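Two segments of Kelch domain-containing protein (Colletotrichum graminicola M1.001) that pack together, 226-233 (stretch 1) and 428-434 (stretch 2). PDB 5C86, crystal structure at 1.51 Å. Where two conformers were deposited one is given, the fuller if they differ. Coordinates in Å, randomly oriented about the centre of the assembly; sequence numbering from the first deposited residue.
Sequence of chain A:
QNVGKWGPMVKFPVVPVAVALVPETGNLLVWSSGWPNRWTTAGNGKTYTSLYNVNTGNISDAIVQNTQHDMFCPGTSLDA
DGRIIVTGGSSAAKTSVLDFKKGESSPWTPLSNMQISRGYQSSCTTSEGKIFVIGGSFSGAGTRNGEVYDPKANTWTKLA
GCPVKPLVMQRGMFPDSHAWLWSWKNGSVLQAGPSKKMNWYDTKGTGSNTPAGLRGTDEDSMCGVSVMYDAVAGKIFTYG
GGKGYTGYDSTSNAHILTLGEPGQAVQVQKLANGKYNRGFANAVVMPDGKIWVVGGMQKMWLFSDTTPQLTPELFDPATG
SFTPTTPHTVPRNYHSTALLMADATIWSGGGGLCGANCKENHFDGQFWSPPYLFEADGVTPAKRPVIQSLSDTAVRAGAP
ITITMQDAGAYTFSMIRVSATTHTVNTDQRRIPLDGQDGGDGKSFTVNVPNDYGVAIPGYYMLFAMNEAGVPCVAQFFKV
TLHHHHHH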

# COMPACT_ATOMS: atom_id res chain seq x y z
N SER A 226 7.97 -0.67 3.32
CA SER A 226 8.39 -1.76 2.41
C SER A 226 7.48 -1.86 1.24
O SER A 226 6.27 -1.53 1.36
N VAL A 227 7.98 -2.31 0.09
CA VAL A 227 7.18 -2.48 -1.09
C VAL A 227 7.77 -3.52 -2.01
O VAL A 227 8.95 -3.50 -2.28
N MET A 228 6.89 -4.38 -2.56
CA MET A 228 7.26 -5.36 -3.51
C MET A 228 7.25 -4.71 -4.88
O MET A 228 6.23 -4.61 -5.53
N TYR A 229 8.43 -4.33 -5.35
CA TYR A 229 8.57 -3.59 -6.57
C TYR A 229 8.78 -4.49 -7.80
O TYR A 229 8.68 -4.02 -8.93
N ASP A 230 9.14 -5.78 -7.63
CA ASP A 230 9.18 -6.69 -8.76
C ASP A 230 8.75 -8.03 -8.23
O ASP A 230 9.60 -8.79 -7.70
N ALA A 231 7.46 -8.32 -8.30
CA ALA A 231 6.95 -9.55 -7.71
C ALA A 231 7.40 -10.80 -8.47
O ALA A 231 7.53 -11.86 -7.85
N VAL A 232 7.68 -10.66 -9.74
CA VAL A 232 8.12 -11.80 -10.54
C VAL A 232 9.50 -12.29 -10.03
O VAL A 232 9.73 -13.50 -9.88
N ALA A 233 10.34 -11.36 -9.65
CA ALA A 233 11.69 -11.66 -9.14
C ALA A 233 11.71 -11.80 -7.64
O ALA A 233 12.79 -12.03 -7.06
N ASP A 428 -1.21 -4.20 -0.19
CA ASP A 428 -1.87 -4.43 -1.45
C ASP A 428 -1.03 -4.06 -2.67
O ASP A 428 -1.31 -4.53 -3.77
N GLN A 429 -0.09 -3.11 -2.51
CA GLN A 429 0.65 -2.67 -3.66
C GLN A 429 1.80 -3.66 -4.00
O GLN A 429 2.58 -3.96 -3.18
N ARG A 430 1.86 -4.01 -5.25
CA ARG A 430 3.00 -4.69 -5.83
C ARG A 430 3.03 -4.42 -7.28
O ARG A 430 2.01 -4.18 -7.93
N ARG A 431 4.21 -4.52 -7.85
CA ARG A 431 4.42 -4.34 -9.27
C ARG A 431 4.96 -5.63 -9.93
O ARG A 431 5.86 -6.27 -9.40
N ILE A 432 4.39 -5.94 -11.06
CA ILE A 432 4.77 -7.02 -11.96
C ILE A 432 5.18 -6.41 -13.29
O ILE A 432 4.35 -5.88 -14.00
N PRO A 433 6.45 -6.50 -13.67
CA PRO A 433 6.81 -6.09 -15.04
C PRO A 433 6.32 -7.11 -16.01
O PRO A 433 6.15 -8.28 -15.67
N LEU A 434 5.99 -6.66 -17.23
CA LEU A 434 5.45 -7.56 -18.24
C LEU A 434 6.13 -7.31 -19.58
O LEU A 434 6.15 -6.23 -20.02

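What forms the apolar centre of the contact? Ala231 and Val232 both send their CA-to-CB bonds toward the other stretch, and both meet Ile432. Ala231 CB lies 3.8 Å from Ile432 CG1, and Val232 CG2 is 3.7 Å from Ile432 CG2. Ile432 leaves its backbone sideways, but its chi1, in the m well, still brings CG1 and CG2 into van der Waals range. Val232, with chi1 t, also sets CG2 4.1 Å from Pro433 CD, so its methyl extends the apolar patch onto the proline ring. Pro433 meets a polar neighbour too: its CD is 3.4 Å from Asp230 OD1.

How do the long side chains continue the packing? Met228 and Arg430 both leave their backbones sideways and meet at their ends. Chi1 and chi2 of Met228, both t, place SD over one face of the Arg430 guanidinium, 3.5 Å from Arg430 NH1, and chi3 is m. Arg430, whose first three chi angles are p, t and p, also passes Ala231, with NH1 4.2 Å from Ala231 CB. Its NH1 and NH2 are hydrogen-bonded elsewhere in the structure, while the sulfur lies over the planar group. Farther along, Val227 points toward the partner in the p rotamer, and its CG2 comes within 3.5 Å of Gln429 CD. Gln429 starts sideways, but its p, t side chain brings the end nearer.

What holds the backbones at this spacing? Arg431 is gripped through both of its main-chain polar atoms. Its N donates to Met228 O at 3.1 Å, and its O accepts from Ala231 N at 2.8 Å; the latter is close to straight, at 168°. Two CA-H...O contacts accompany them, Arg430 CA to Met228 O at 3.2 Å and Asp230 CA to Arg431 O at 3.4 Å.

Where does the contact become polar? The Arg431 side chain, extended with its first three chi angles all t, reaches across stretch 1, so that NH1 donates to Tyr229 O at 3.0 Å. That carbonyl lies at the guanidinium edge, near its plane, where an N-H can point at it. Tyr229 and Asp230 themselves direct their CB atoms away. A water nevertheless links Asp230 to Arg431, donating to Asp230 OD2 at 2.7 Å and accepting from Arg431 NH1 at 3.0 Å. The other carboxylate oxygen, Asp230 OD1, accepts from Ala233 N at 3.1 Å within stretch 1. A second water accepts from Gln429 NE2 at 2.9 Å and lies 2.6 Å from Ser226 O, bridging the stretches beyond Val227.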

# COMPACT_ATOMS: atom_id res chain seq x y z
CB SER A 226 8.48 -3.10 3.12
OG SER A 226 7.23 -3.67 3.49
CB VAL A 227 6.87 -1.19 -1.86
CG1 VAL A 227 8.15 -0.59 -2.34
CG2 VAL A 227 5.92 -1.44 -3.01
CB MET A 228 6.29 -6.53 -3.45
CG MET A 228 6.75 -7.70 -4.31
SD MET A 228 5.70 -9.14 -4.20
CE MET A 228 6.27 -9.77 -2.64
CB TYR A 229 9.70 -2.56 -6.46
CG TYR A 229 11.07 -3.14 -6.37
CD1 TYR A 229 11.75 -3.50 -7.47
CD2 TYR A 229 11.64 -3.37 -5.14
CE1 TYR A 229 13.03 -4.06 -7.35
CE2 TYR A 229 12.88 -3.94 -4.97
CZ TYR A 229 13.54 -4.29 -6.11
OH TYR A 229 14.81 -4.79 -5.97
CB ASP A 230 10.55 -6.73 -9.42
CG ASP A 230 10.59 -7.70 -10.61
OD1 ASP A 230 9.65 -8.54 -10.75
OD2 ASP A 230 11.53 -7.57 -11.42
CB ALA A 231 5.48 -9.48 -7.64
CB VAL A 232 8.13 -11.41 -12.02
CG1 VAL A 232 8.76 -12.52 -12.86
CG2 VAL A 232 6.73 -11.11 -12.55
CB ALA A 233 12.65 -10.55 -9.59
CB ASP A 428 -3.17 -3.66 -1.51
CG ASP A 428 -4.30 -4.29 -0.72
OD1 ASP A 428 -4.74 -5.46 -0.95
OD2 ASP A 428 -4.74 -3.58 0.23
CB GLN A 429 1.21 -1.24 -3.53
CG GLN A 429 2.25 -1.08 -2.55
CD GLN A 429 2.96 0.35 -2.60
OE1 GLN A 429 3.05 1.08 -3.62
NE2 GLN A 429 3.44 0.69 -1.49
CB ARG A 430 2.90 -6.20 -5.55
CG ARG A 430 1.69 -6.90 -6.11
CD ARG A 430 1.73 -8.41 -5.94
NE ARG A 430 1.76 -8.74 -4.51
CZ ARG A 430 2.29 -9.85 -3.96
NH1 ARG A 430 2.74 -10.88 -4.74
NH2 ARG A 430 2.28 -9.95 -2.65
CB ARG A 431 5.47 -3.28 -9.53
CG ARG A 431 5.97 -3.19 -10.96
CD ARG A 431 6.89 -1.98 -11.15
NE ARG A 431 7.60 -1.98 -12.46
CZ ARG A 431 8.65 -2.70 -12.74
NH1 ARG A 431 9.22 -3.47 -11.82
NH2 ARG A 431 9.20 -2.60 -13.92
CB ILE A 432 3.60 -7.99 -12.11
CG1 ILE A 432 3.36 -8.68 -10.74
CG2 ILE A 432 3.80 -8.97 -13.31
CD1 ILE A 432 2.00 -9.36 -10.70
CB PRO A 433 8.33 -6.09 -15.03
CG PRO A 433 8.69 -7.04 -13.99
CD PRO A 433 7.58 -7.08 -12.96
CB LEU A 434 3.96 -7.34 -18.45
CG LEU A 434 3.03 -7.53 -17.23
CD1 LEU A 434 1.70 -6.91 -17.53
CD2 LEU A 434 2.79 -8.98 -16.98
O HOH W 1 3.77 -0.84 0.99
O HOH W 2 11.71 -5.02 -12.27